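PDB 4XEA: peptidase M16 domain protein from Alicyclobacillus acidocaldarius subsp. acidocaldarius DSM 446, which probably hydrolyses peptide bonds as a metal-dependent peptidase of the M16 (insulinase) family. Local coordinates for residues R44-R47 with V52-M55; P191-L196 with I226-P231; T90-T95 with N311-T316. One frame throughout, in Å; residues are numbered along the deposited sequence.

Interaction 1 (R44-R47 with V52-M55); sequences RAFR and VHEM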
ATOM      1  N   ARG A  44       5.854 -14.607 -26.500  1.00 39.68           N
ATOM      2  CA  ARG A  44       7.047 -14.533 -27.331  1.00 39.90           C
ATOM      3  C   ARG A  44       6.767 -14.984 -28.776  1.00 40.60           C
ATOM      4  O   ARG A  44       7.332 -14.444 -29.715  1.00 41.66           O
ATOM      5  CB  ARG A  44       8.128 -15.439 -26.725  1.00 40.54           C
ATOM      6  CG  ARG A  44       9.419 -15.511 -27.494  1.00 42.62           C
ATOM      7  CD  ARG A  44      10.336 -16.615 -26.944  1.00 43.99           C
ATOM      8  NE  ARG A  44      10.909 -16.249 -25.659  1.00 45.06           N
ATOM      9  CZ  ARG A  44      11.460 -17.110 -24.799  1.00 45.59           C
ATOM     10  NH1 ARG A  44      11.449 -18.429 -25.042  1.00 44.58           N
ATOM     11  NH2 ARG A  44      11.983 -16.648 -23.662  1.00 47.24           N
ATOM     12  N   ALA A  45       5.949 -16.015 -28.941  1.00 39.77           N
ATOM     13  CA  ALA A  45       5.708 -16.567 -30.268  1.00 41.49           C
ATOM     14  C   ALA A  45       4.214 -16.678 -30.530  1.00 40.94           C
ATOM     15  O   ALA A  45       3.400 -16.918 -29.605  1.00 39.76           O
ATOM     16  CB  ALA A  45       6.382 -17.959 -30.409  1.00 41.23           C
ATOM     17  N   PHE A  46       3.862 -16.536 -31.798  1.00 41.09           N
ATOM     18  CA  PHE A  46       2.476 -16.510 -32.192  1.00 40.21           C
ATOM     19  C   PHE A  46       2.391 -16.617 -33.713  1.00 42.30           C
ATOM     20  O   PHE A  46       3.366 -16.379 -34.429  1.00 43.41           O
ATOM     21  CB  PHE A  46       1.753 -15.245 -31.713  1.00 39.03           C
ATOM     22  CG  PHE A  46       2.402 -13.960 -32.155  1.00 41.02           C
ATOM     23  CD1 PHE A  46       3.440 -13.399 -31.419  1.00 42.99           C
ATOM     24  CD2 PHE A  46       1.993 -13.317 -33.339  1.00 44.04           C
ATOM     25  CE1 PHE A  46       4.051 -12.225 -31.847  1.00 44.10           C
ATOM     26  CE2 PHE A  46       2.569 -12.140 -33.754  1.00 44.74           C
ATOM     27  CZ  PHE A  46       3.615 -11.584 -33.001  1.00 45.51           C
ATOM     28  N   ARG A  47       1.207 -16.994 -34.174  1.00 42.55           N
ATOM     29  CA  ARG A  47       0.882 -17.021 -35.589  1.00 44.50           C
ATOM     30  C   ARG A  47      -0.255 -16.055 -35.819  1.00 45.32           C
ATOM     31  O   ARG A  47      -1.226 -16.013 -35.036  1.00 43.22           O
ATOM     32  CB  ARG A  47       0.411 -18.408 -36.015  1.00 45.85           C
ATOM     33  CG  ARG A  47       0.062 -18.517 -37.521  1.00 48.68           C
ATOM     34  CD  ARG A  47      -0.973 -19.659 -37.733  1.00 54.13           C
ATOM     35  NE  ARG A  47      -1.234 -19.929 -39.133  1.00 55.64           N
ATOM     36  CZ  ARG A  47      -0.397 -20.594 -39.925  1.00 59.40           C
ATOM     37  NH1 ARG A  47       0.755 -21.072 -39.439  1.00 57.99           N
ATOM     38  NH2 ARG A  47      -0.722 -20.789 -41.195  1.00 60.60           N
ATOM     39  N   VAL A  52       4.102 -17.566 -38.846  1.00 52.64           N
ATOM     40  CA  VAL A  52       4.649 -17.835 -37.513  1.00 51.82           C
ATOM     41  C   VAL A  52       5.720 -16.791 -37.165  1.00 52.00           C
ATOM     42  O   VAL A  52       6.618 -16.525 -37.962  1.00 53.15           O
ATOM     43  CB  VAL A  52       5.285 -19.255 -37.449  1.00 52.81           C
ATOM     44  CG1 VAL A  52       6.045 -19.485 -36.114  1.00 52.88           C
ATOM     45  CG2 VAL A  52       4.203 -20.322 -37.669  1.00 52.75           C
ATOM     46  N   HIS A  53       5.605 -16.193 -35.984  1.00 49.65           N
ATOM     47  CA  HIS A  53       6.603 -15.244 -35.516  1.00 50.42           C
ATOM     48  C   HIS A  53       7.185 -15.662 -34.164  1.00 50.22           C
ATOM     49  O   HIS A  53       6.484 -16.195 -33.288  1.00 48.71           O
ATOM     50  CB  HIS A  53       5.984 -13.865 -35.398  1.00 49.76           C
ATOM     51  CG  HIS A  53       5.404 -13.346 -36.674  1.00 49.80           C
ATOM     52  ND1 HIS A  53       6.180 -12.832 -37.695  1.00 53.04           N
ATOM     53  CD2 HIS A  53       4.119 -13.211 -37.076  1.00 49.99           C
ATOM     54  CE1 HIS A  53       5.396 -12.411 -38.672  1.00 54.85           C
ATOM     55  NE2 HIS A  53       4.140 -12.649 -38.330  1.00 53.84           N
ATOM     56  N   GLU A  54       8.484 -15.442 -34.028  1.00 51.52           N
ATOM     57  CA  GLU A  54       9.174 -15.578 -32.772  1.00 51.45           C
ATOM     58  C   GLU A  54       9.940 -14.282 -32.486  1.00 51.52           C
ATOM     59  O   GLU A  54      10.839 -13.898 -33.224  1.00 51.85           O
ATOM     60  CB  GLU A  54      10.131 -16.753 -32.816  1.00 53.66           C
ATOM     61  CG  GLU A  54      10.765 -17.003 -31.458  1.00 58.86           C
ATOM     62  CD  GLU A  54      10.794 -18.474 -31.085  1.00 66.44           C
ATOM     63  OE1 GLU A  54      11.811 -18.900 -30.495  1.00 70.60           O
ATOM     64  OE2 GLU A  54       9.805 -19.196 -31.386  1.00 72.49           O
HETATM   65  N   MSE A  55       9.541 -13.608 -31.416  1.00 49.00           N
HETATM   66  CA  MSE A  55      10.030 -12.284 -31.137  1.00 49.19           C
HETATM   67  C   MSE A  55      11.138 -12.343 -30.129  1.00 49.85           C
HETATM   68  O   MSE A  55      11.207 -13.281 -29.338  1.00 49.36           O
HETATM   69  CB  MSE A  55       8.925 -11.432 -30.533  1.00 47.54           C
HETATM   70  CG  MSE A  55       7.755 -11.170 -31.427  1.00 48.43           C
HETATM   71 SE   MSE A  55       8.165 -10.003 -32.925  0.75 55.40          SE
HETATM   72  CE  MSE A  55       8.542 -11.288 -34.294  1.00 53.19           C
TER
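The CB methylene of His53 lies over one face of the Phe46 ring, 4.2 Å from the ring centroid and 17° off the ring normal, which identifies a CH-pi contact displaced toward the rim. The imidazole beyond that carbon does not stack. Its plane is turned 43° from the phenyl plane, and the two rings meet at a slant where Phe46 CE2 comes within 3.8 Å of His53 CD2. Met55, a selenomethionine, also approaches the phenyl ring obliquely, its CG lying 3.9 Å from Phe46 CE1. The ring of Phe188 adds an edge-to-face partner, and Cys184 of the same helix, 178-188, touches Phe46 as well. With CG between the backbone N and the carbonyl carbon (chi1 56°), the Phe46 ring leans toward the opposing strand and meets both His53 and Met55.

Backbone bonds fix this register. Phe46 and His53 form a hydrogen-bonded antiparallel pair: His53 N donates to Phe46 O over 2.7 Å, and Phe46 N returns the bond to His53 O over 3.0 Å. Two residues away, past the Ala45-Glu54 pair, Met55 N donates to Arg44 O at 2.9 Å. Ala45 CA adds a CA-H...O contact to His53 O, 3.1 Å away. The opposite face carries Ala45, Glu54, Arg47 and Val52, with Ala45 CB 3.8 Å from Glu54 OE2. At the end of the pairing, the guanidinium of Arg44 turns to a salt bridge with Asp57. The alternation of hydrogen-bonded and non-hydrogen-bonded pairs is that of antiparallel strands, and the short connection between 45-48 and 51-54 makes them a beta hairpin, which strand 227-229 extends into a three-stranded antiparallel sheet.

Interaction 2 (P191-L196 with I226-P231); sequences PSNMVL and IERLYP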
ATOM      1  N   PRO A 191      -9.018  -3.801 -30.948  1.00 48.36           N
ATOM      2  CA  PRO A 191     -10.013  -3.767 -29.871  1.00 47.76           C
ATOM      3  C   PRO A 191     -10.639  -5.118 -29.495  1.00 45.69           C
ATOM      4  O   PRO A 191     -11.076  -5.288 -28.342  1.00 44.15           O
ATOM      5  CB  PRO A 191     -11.085  -2.791 -30.399  1.00 49.45           C
ATOM      6  CG  PRO A 191     -10.686  -2.467 -31.837  1.00 51.85           C
ATOM      7  CD  PRO A 191      -9.230  -2.724 -31.938  1.00 50.48           C
ATOM      8  N   SER A 192     -10.661  -6.053 -30.439  1.00 45.46           N
ATOM      9  CA  SER A 192     -11.170  -7.394 -30.238  1.00 44.99           C
ATOM     10  C   SER A 192     -10.283  -8.176 -29.269  1.00 43.43           C
ATOM     11  O   SER A 192     -10.726  -9.198 -28.733  1.00 42.30           O
ATOM     12  CB  SER A 192     -11.250  -8.165 -31.569  1.00 46.83           C
ATOM     13  OG  SER A 192      -9.963  -8.291 -32.148  1.00 47.03           O
ATOM     14  N   ASN A 193      -9.049  -7.700 -29.045  1.00 41.50           N
ATOM     15  CA  ASN A 193      -8.139  -8.365 -28.105  1.00 40.44           C
ATOM     16  C   ASN A 193      -8.073  -7.669 -26.743  1.00 39.39           C
ATOM     17  O   ASN A 193      -7.192  -7.985 -25.919  1.00 38.20           O
ATOM     18  CB  ASN A 193      -6.728  -8.481 -28.682  1.00 39.26           C
ATOM     19  CG  ASN A 193      -5.852  -9.533 -27.909  1.00 39.56           C
ATOM     20  OD1 ASN A 193      -6.291 -10.653 -27.624  1.00 38.48           O
ATOM     21  ND2 ASN A 193      -4.609  -9.184 -27.660  1.00 37.91           N
HETATM   22  N   MSE A 194      -8.977  -6.709 -26.525  1.00 41.25           N
HETATM   23  CA  MSE A 194      -8.892  -5.813 -25.360  1.00 40.19           C
HETATM   24  C   MSE A 194     -10.180  -5.711 -24.543  1.00 41.16           C
HETATM   25  O   MSE A 194     -11.226  -6.262 -24.920  1.00 42.41           O
HETATM   26  CB  MSE A 194      -8.402  -4.414 -25.790  1.00 42.48           C
HETATM   27  CG  MSE A 194      -7.056  -4.426 -26.488  1.00 42.35           C
HETATM   28 SE   MSE A 194      -6.204  -2.692 -26.746  0.82 52.62          SE
HETATM   29  CE  MSE A 194      -5.847  -2.130 -24.892  1.00 42.05           C
ATOM     30  N   VAL A 195     -10.087  -4.995 -23.411  1.00 40.45           N
ATOM     31  CA  VAL A 195     -11.190  -4.841 -22.488  1.00 41.46           C
ATOM     32  C   VAL A 195     -11.047  -3.479 -21.808  1.00 42.58           C
ATOM     33  O   VAL A 195      -9.924  -3.023 -21.566  1.00 42.15           O
ATOM     34  CB  VAL A 195     -11.273  -5.990 -21.461  1.00 40.85           C
ATOM     35  CG1 VAL A 195     -10.070  -5.974 -20.444  1.00 39.15           C
ATOM     36  CG2 VAL A 195     -12.640  -6.011 -20.761  1.00 41.49           C
ATOM     37  N   LEU A 196     -12.193  -2.824 -21.586  1.00 43.73           N
ATOM     38  CA  LEU A 196     -12.289  -1.529 -20.908  1.00 44.27           C
ATOM     39  C   LEU A 196     -13.250  -1.672 -19.733  1.00 44.83           C
ATOM     40  O   LEU A 196     -14.417  -2.053 -19.920  1.00 45.49           O
ATOM     41  CB  LEU A 196     -12.815  -0.449 -21.868  1.00 47.45           C
ATOM     42  CG  LEU A 196     -12.972   0.977 -21.321  1.00 48.95           C
ATOM     43  CD1 LEU A 196     -11.596   1.536 -20.843  1.00 46.77           C
ATOM     44  CD2 LEU A 196     -13.604   1.879 -22.381  1.00 50.78           C
ATOM     45  N   ILE A 226      -5.112 -14.851 -33.737  1.00 41.39           N
ATOM     46  CA  ILE A 226      -3.859 -15.088 -33.058  1.00 40.26           C
ATOM     47  C   ILE A 226      -3.813 -16.548 -32.608  1.00 39.06           C
ATOM     48  O   ILE A 226      -4.713 -16.971 -31.906  1.00 39.18           O
ATOM     49  CB  ILE A 226      -3.762 -14.167 -31.853  1.00 39.49           C
ATOM     50  CG1 ILE A 226      -3.832 -12.676 -32.281  1.00 41.20           C
ATOM     51  CG2 ILE A 226      -2.475 -14.508 -31.000  1.00 39.83           C
ATOM     52  CD1 ILE A 226      -4.064 -11.722 -31.102  1.00 41.95           C
ATOM     53  N   GLU A 227      -2.832 -17.316 -33.054  1.00 38.79           N
ATOM     54  CA  GLU A 227      -2.586 -18.658 -32.460  1.00 39.49           C
ATOM     55  C   GLU A 227      -1.409 -18.443 -31.456  1.00 39.18           C
ATOM     56  O   GLU A 227      -0.308 -18.101 -31.869  1.00 39.91           O
ATOM     57  CB  GLU A 227      -2.204 -19.698 -33.489  1.00 39.69           C
ATOM     58  CG  GLU A 227      -2.009 -21.068 -32.878  1.00 41.12           C
ATOM     59  CD  GLU A 227      -1.407 -22.078 -33.769  1.00 42.57           C
ATOM     60  OE1 GLU A 227      -0.898 -21.715 -34.813  1.00 44.81           O
ATOM     61  OE2 GLU A 227      -1.430 -23.270 -33.419  1.00 43.59           O
ATOM     62  N   ARG A 228      -1.644 -18.691 -30.181  1.00 38.13           N
ATOM     63  CA  ARG A 228      -0.608 -18.491 -29.149  1.00 39.18           C
ATOM     64  C   ARG A 228       0.326 -19.701 -29.188  1.00 38.74           C
ATOM     65  O   ARG A 228      -0.143 -20.840 -29.139  1.00 38.17           O
ATOM     66  CB  ARG A 228      -1.224 -18.370 -27.759  1.00 39.94           C
ATOM     67  CG  ARG A 228      -2.415 -17.435 -27.645  1.00 43.87           C
ATOM     68  CD  ARG A 228      -2.081 -16.115 -27.104  1.00 40.69           C
ATOM     69  NE  ARG A 228      -3.163 -15.139 -27.307  1.00 39.11           N
ATOM     70  CZ  ARG A 228      -3.065 -13.882 -26.911  1.00 41.05           C
ATOM     71  NH1 ARG A 228      -1.969 -13.498 -26.255  1.00 38.03           N
ATOM     72  NH2 ARG A 228      -4.054 -13.016 -27.138  1.00 38.03           N
ATOM     73  N   LEU A 229       1.635 -19.474 -29.330  1.00 38.30           N
ATOM     74  CA  LEU A 229       2.590 -20.572 -29.440  1.00 38.60           C
ATOM     75  C   LEU A 229       3.548 -20.623 -28.229  1.00 39.98           C
ATOM     76  O   LEU A 229       4.302 -19.658 -27.986  1.00 38.56           O
ATOM     77  CB  LEU A 229       3.382 -20.439 -30.733  1.00 39.97           C
ATOM     78  CG  LEU A 229       2.542 -20.478 -32.016  1.00 39.85           C
ATOM     79  CD1 LEU A 229       3.398 -20.113 -33.218  1.00 40.10           C
ATOM     80  CD2 LEU A 229       1.876 -21.886 -32.202  1.00 40.80           C
ATOM     81  N   TYR A 230       3.490 -21.740 -27.502  1.00 45.09           N
ATOM     82  CA  TYR A 230       4.166 -21.949 -26.208  1.00 44.68           C
ATOM     83  C   TYR A 230       4.811 -23.339 -26.234  1.00 46.08           C
ATOM     84  O   TYR A 230       4.293 -24.238 -26.909  1.00 45.26           O
ATOM     85  CB  TYR A 230       3.174 -21.856 -25.054  1.00 43.48           C
ATOM     86  CG  TYR A 230       2.782 -20.432 -24.755  1.00 45.28           C
ATOM     87  CD1 TYR A 230       3.514 -19.660 -23.854  1.00 49.17           C
ATOM     88  CD2 TYR A 230       1.716 -19.837 -25.395  1.00 48.10           C
ATOM     89  CE1 TYR A 230       3.165 -18.336 -23.592  1.00 50.06           C
ATOM     90  CE2 TYR A 230       1.361 -18.510 -25.143  1.00 48.73           C
ATOM     91  CZ  TYR A 230       2.099 -17.766 -24.262  1.00 50.29           C
ATOM     92  OH  TYR A 230       1.735 -16.450 -24.012  1.00 56.31           O
ATOM     93  N   PRO A 231       5.976 -23.498 -25.560  1.00 46.35           N
ATOM     94  CA  PRO A 231       6.698 -24.784 -25.564  1.00 46.48           C
ATOM     95  C   PRO A 231       6.071 -25.841 -24.656  1.00 44.88           C
ATOM     96  O   PRO A 231       5.286 -25.541 -23.762  1.00 41.47           O
ATOM     97  CB  PRO A 231       8.103 -24.403 -25.069  1.00 46.92           C
ATOM     98  CG  PRO A 231       7.815 -23.253 -24.070  1.00 46.51           C
ATOM     99  CD  PRO A 231       6.634 -22.484 -24.695  1.00 45.89           C
TER
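Asn193 and Arg228 reach for each other from opposite directions, joining the entry of strand 194-200, which lies within the mixed six-stranded sheet, to strand 227-229, an outer strand of the small three-stranded antiparallel sheet. The backbones stay well apart: even the nearest CA atoms, those of Asn193 and Ile226, are separated by 9.4 Å. Side chains therefore make the whole contact, and it buries just 88 Å². Asn193 OD1 stands at the edge of the Arg228 guanidinium, near its plane, 3.3 Å from NH2. The amide and guanidinium planes are 37° apart, so the two groups are neither coplanar nor stacked. Asn193 is directed at its partner by a CG that is anti to the backbone N (chi1 -163°), while the arginine chain bends at chi2 (-100°) and runs extended from there, carrying its terminal nitrogens inward from the edge strand.

The two polar ends also share an anchor. Arg228 NH2 and Asn193 ND2 both donate to the carbonyl oxygen of Arg38, and Asn193 ND2 has a further acceptor in Phe188 O. Arg228 NH1 forms a salt bridge with Asp43, whose OD1 is bonded by Tyr230 OH as well; this second grip is likely to steady the guanidinium. At the base of the arginine, CB lies at the edge of the Tyr230 ring, in its plane. Asn193 itself closes a short 3-10 segment, in which Met194 N is bonded to Pro191 O at 3.1 Å. Ile226 supplies the apolar share of the contact: its CD1 methyl is equally distant, at 4.3 Å, from CG, OD1 and ND2 of the Asn193 amide.

Interaction 3 (T90-T95 with N311-T316); sequences TTFDHT and NTFGYT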
ATOM      1  N   THR A  90       3.056  -3.735 -17.387  1.00 41.50           N
ATOM      2  CA  THR A  90       3.078  -4.975 -18.162  1.00 41.03           C
ATOM      3  C   THR A  90       3.293  -6.123 -17.200  1.00 40.49           C
ATOM      4  O   THR A  90       4.136  -6.031 -16.267  1.00 40.71           O
ATOM      5  CB  THR A  90       4.249  -4.953 -19.119  1.00 41.89           C
ATOM      6  OG1 THR A  90       4.206  -3.733 -19.865  1.00 44.51           O
ATOM      7  CG2 THR A  90       4.213  -6.151 -20.062  1.00 39.94           C
ATOM      8  N   THR A  91       2.512  -7.181 -17.378  1.00 40.32           N
ATOM      9  CA  THR A  91       2.725  -8.417 -16.612  1.00 40.07           C
ATOM     10  C   THR A  91       2.866  -9.597 -17.582  1.00 38.69           C
ATOM     11  O   THR A  91       3.095  -9.406 -18.789  1.00 37.31           O
ATOM     12  CB  THR A  91       1.708  -8.656 -15.459  1.00 40.69           C
ATOM     13  OG1 THR A  91       2.169  -9.787 -14.681  1.00 44.19           O
ATOM     14  CG2 THR A  91       0.290  -8.951 -15.954  1.00 42.20           C
ATOM     15  N   PHE A  92       2.796 -10.817 -17.057  1.00 38.69           N
ATOM     16  CA  PHE A  92       3.109 -11.994 -17.867  1.00 38.60           C
ATOM     17  C   PHE A  92       2.209 -12.116 -19.068  1.00 36.57           C
ATOM     18  O   PHE A  92       2.658 -12.514 -20.160  1.00 36.34           O
ATOM     19  CB  PHE A  92       3.012 -13.259 -17.004  1.00 39.68           C
ATOM     20  CG  PHE A  92       3.968 -13.264 -15.869  1.00 44.67           C
ATOM     21  CD1 PHE A  92       5.346 -13.171 -16.110  1.00 46.82           C
ATOM     22  CD2 PHE A  92       3.527 -13.331 -14.573  1.00 49.98           C
ATOM     23  CE1 PHE A  92       6.258 -13.159 -15.068  1.00 51.10           C
ATOM     24  CE2 PHE A  92       4.464 -13.357 -13.519  1.00 53.12           C
ATOM     25  CZ  PHE A  92       5.818 -13.250 -13.789  1.00 52.64           C
ATOM     26  N   ASP A  93       0.923 -11.856 -18.863  1.00 36.82           N
ATOM     27  CA  ASP A  93      -0.084 -12.170 -19.860  1.00 36.88           C
ATOM     28  C   ASP A  93      -1.044 -11.033 -20.206  1.00 37.09           C
ATOM     29  O   ASP A  93      -2.032 -11.241 -20.952  1.00 36.84           O
ATOM     30  CB  ASP A  93      -0.882 -13.436 -19.459  1.00 37.72           C
ATOM     31  CG  ASP A  93      -1.599 -13.306 -18.111  1.00 39.22           C
ATOM     32  OD1 ASP A  93      -1.538 -12.230 -17.475  1.00 40.60           O
ATOM     33  OD2 ASP A  93      -2.201 -14.302 -17.666  1.00 40.25           O
ATOM     34  N   HIS A  94      -0.792  -9.846 -19.662  1.00 38.44           N
ATOM     35  CA  HIS A  94      -1.528  -8.665 -20.121  1.00 37.73           C
ATOM     36  C   HIS A  94      -0.712  -7.402 -19.872  1.00 38.49           C
ATOM     37  O   HIS A  94       0.280  -7.399 -19.107  1.00 38.19           O
ATOM     38  CB  HIS A  94      -2.949  -8.590 -19.491  1.00 38.48           C
ATOM     39  CG  HIS A  94      -2.971  -8.262 -18.023  1.00 39.34           C
ATOM     40  ND1 HIS A  94      -2.950  -9.230 -17.034  1.00 45.97           N
ATOM     41  CD2 HIS A  94      -3.024  -7.069 -17.378  1.00 40.47           C
ATOM     42  CE1 HIS A  94      -2.988  -8.638 -15.843  1.00 46.87           C
ATOM     43  NE2 HIS A  94      -3.058  -7.329 -16.028  1.00 41.70           N
ATOM     44  N   THR A  95      -1.091  -6.350 -20.606  1.00 38.73           N
ATOM     45  CA  THR A  95      -0.597  -4.998 -20.417  1.00 39.96           C
ATOM     46  C   THR A  95      -1.812  -4.114 -20.154  1.00 40.07           C
ATOM     47  O   THR A  95      -2.848  -4.223 -20.850  1.00 40.04           O
ATOM     48  CB  THR A  95       0.145  -4.460 -21.684  1.00 40.87           C
ATOM     49  OG1 THR A  95       1.068  -5.438 -22.188  1.00 39.83           O
ATOM     50  CG2 THR A  95       0.905  -3.179 -21.366  1.00 40.82           C
ATOM     51  N   ASN A 311      -2.969 -18.766 -18.311  1.00 34.51           N
ATOM     52  CA  ASN A 311      -3.382 -19.765 -19.287  1.00 34.52           C
ATOM     53  C   ASN A 311      -2.330 -20.839 -19.590  1.00 35.27           C
ATOM     54  O   ASN A 311      -2.706 -22.011 -19.844  1.00 35.50           O
ATOM     55  CB  ASN A 311      -3.875 -19.108 -20.585  1.00 34.62           C
ATOM     56  CG  ASN A 311      -5.208 -18.369 -20.459  1.00 35.47           C
ATOM     57  OD1 ASN A 311      -5.550 -17.628 -21.369  1.00 37.52           O
ATOM     58  ND2 ASN A 311      -6.006 -18.594 -19.377  1.00 33.76           N
ATOM     59  N   THR A 312      -1.033 -20.486 -19.558  1.00 34.53           N
ATOM     60  CA  THR A 312       0.019 -21.409 -19.962  1.00 35.77           C
ATOM     61  C   THR A 312       1.015 -21.789 -18.856  1.00 35.05           C
ATOM     62  O   THR A 312       1.938 -22.567 -19.102  1.00 34.95           O
ATOM     63  CB  THR A 312       0.830 -20.848 -21.116  1.00 36.74           C
ATOM     64  OG1 THR A 312       1.621 -19.729 -20.638  1.00 37.49           O
ATOM     65  CG2 THR A 312      -0.142 -20.411 -22.276  1.00 40.85           C
ATOM     66  N   PHE A 313       0.815 -21.283 -17.644  1.00 34.07           N
ATOM     67  CA  PHE A 313       1.705 -21.682 -16.529  1.00 33.17           C
ATOM     68  C   PHE A 313       1.069 -21.330 -15.214  1.00 32.05           C
ATOM     69  O   PHE A 313       0.110 -20.556 -15.163  1.00 33.05           O
ATOM     70  CB  PHE A 313       3.041 -20.942 -16.648  1.00 32.51           C
ATOM     71  CG  PHE A 313       2.940 -19.474 -16.373  1.00 34.51           C
ATOM     72  CD1 PHE A 313       3.172 -18.984 -15.078  1.00 35.67           C
ATOM     73  CD2 PHE A 313       2.564 -18.581 -17.351  1.00 35.01           C
ATOM     74  CE1 PHE A 313       3.048 -17.661 -14.787  1.00 37.89           C
ATOM     75  CE2 PHE A 313       2.448 -17.229 -17.063  1.00 37.30           C
ATOM     76  CZ  PHE A 313       2.675 -16.765 -15.780  1.00 36.81           C
ATOM     77  N   GLY A 314       1.598 -21.883 -14.143  1.00 31.79           N
ATOM     78  CA  GLY A 314       1.255 -21.432 -12.806  1.00 32.86           C
ATOM     79  C   GLY A 314       2.265 -21.896 -11.773  1.00 32.17           C
ATOM     80  O   GLY A 314       2.954 -22.915 -11.967  1.00 31.26           O
ATOM     81  N   TYR A 315       2.328 -21.173 -10.655  1.00 33.88           N
ATOM     82  CA  TYR A 315       3.207 -21.586  -9.535  1.00 34.41           C
ATOM     83  C   TYR A 315       2.787 -21.013  -8.192  1.00 35.51           C
ATOM     84  O   TYR A 315       2.091 -19.986  -8.134  1.00 33.26           O
ATOM     85  CB  TYR A 315       4.648 -21.163  -9.799  1.00 34.47           C
ATOM     86  CG  TYR A 315       4.852 -19.703 -10.090  1.00 35.27           C
ATOM     87  CD1 TYR A 315       4.982 -18.756  -9.054  1.00 34.75           C
ATOM     88  CD2 TYR A 315       4.886 -19.228 -11.401  1.00 37.81           C
ATOM     89  CE1 TYR A 315       5.118 -17.399  -9.329  1.00 38.22           C
ATOM     90  CE2 TYR A 315       5.062 -17.886 -11.662  1.00 38.29           C
ATOM     91  CZ  TYR A 315       5.161 -16.982 -10.634  1.00 39.36           C
ATOM     92  OH  TYR A 315       5.310 -15.652 -10.900  1.00 43.15           O
ATOM     93  N   THR A 316       3.225 -21.702  -7.128  1.00 35.42           N
ATOM     94  CA  THR A 316       3.141 -21.211  -5.747  1.00 36.50           C
ATOM     95  C   THR A 316       4.538 -20.764  -5.296  1.00 37.36           C
ATOM     96  O   THR A 316       5.555 -21.417  -5.670  1.00 35.77           O
ATOM     97  CB  THR A 316       2.646 -22.363  -4.827  1.00 37.23           C
ATOM     98  OG1 THR A 316       1.378 -22.826  -5.295  1.00 37.57           O
ATOM     99  CG2 THR A 316       2.578 -21.947  -3.381  1.00 36.29           C
TER
HETATM  100  O   HOH W   1      -3.210 -16.129 -19.619  1.00 42.77           O
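Asp93 OD2 is gripped by several groups. A water donates to it at 2.9 Å, Arg380 NE forms a salt bridge with it and Ser310 OG a hydrogen bond. The same water accepts from Asn311 N at 3.0 Å, so one oxygen ties the two segments together through solvent. His94 ND1 adds a weak bond to Asp93 OD1.

Phe92 and Phe313 form a T-shaped pair, the edge of Phe313 directed at the face of Phe92, with centroids 5.4 Å apart and planes at 86°. Its CG anti to the carbonyl carbon (chi1 -61°), Phe92 turns its ring to Phe313 and Tyr315. Phe313 CZ also lies 3.7 Å from Phe92 CB. Residues 90-95 make the turn between strands 84-90 and 95-101 of the metal-bearing N-terminal half, whereas 311-316 include the start of strand 314-321 in the five-stranded mixed sheet; the contact thus spans the two halves of the M16 fold. The Phe92 side chain is about 14 Å from the bound nickel ion. Tyr315 OH comes 3.6 Å from Phe92 CE2, while hydrogen-bonded to Tyr149 OH. Were Phe92 replaced by an alanine, the Phe313 edge would probably lose its aromatic face and a gap open beside the Tyr315 hydroxyl.

Interactions 1 and 2 share the small three-stranded sheet, where strands 45-48 and 227-229 are neighbours: Arg47 O lies 2.9 Å from Glu227 N and Ala45 O 3.1 Å from Leu229 N, both probable hydrogen bonds. Interaction 1 is the more peripheral, about 21 Å from the chain centre, and is dominated by backbone pairing with 429 Å² buried. Interaction 2, at 15 Å, relies on side chains alone. Interaction 3 is a buried contact 6 Å from the centre, mainly aromatic with one water bridge, and it alone joins segments more than 200 residues apart. It touches interaction 2 where Tyr230 CE1 packs 3.6 Å from Thr312 OG1, but does not touch interaction 1.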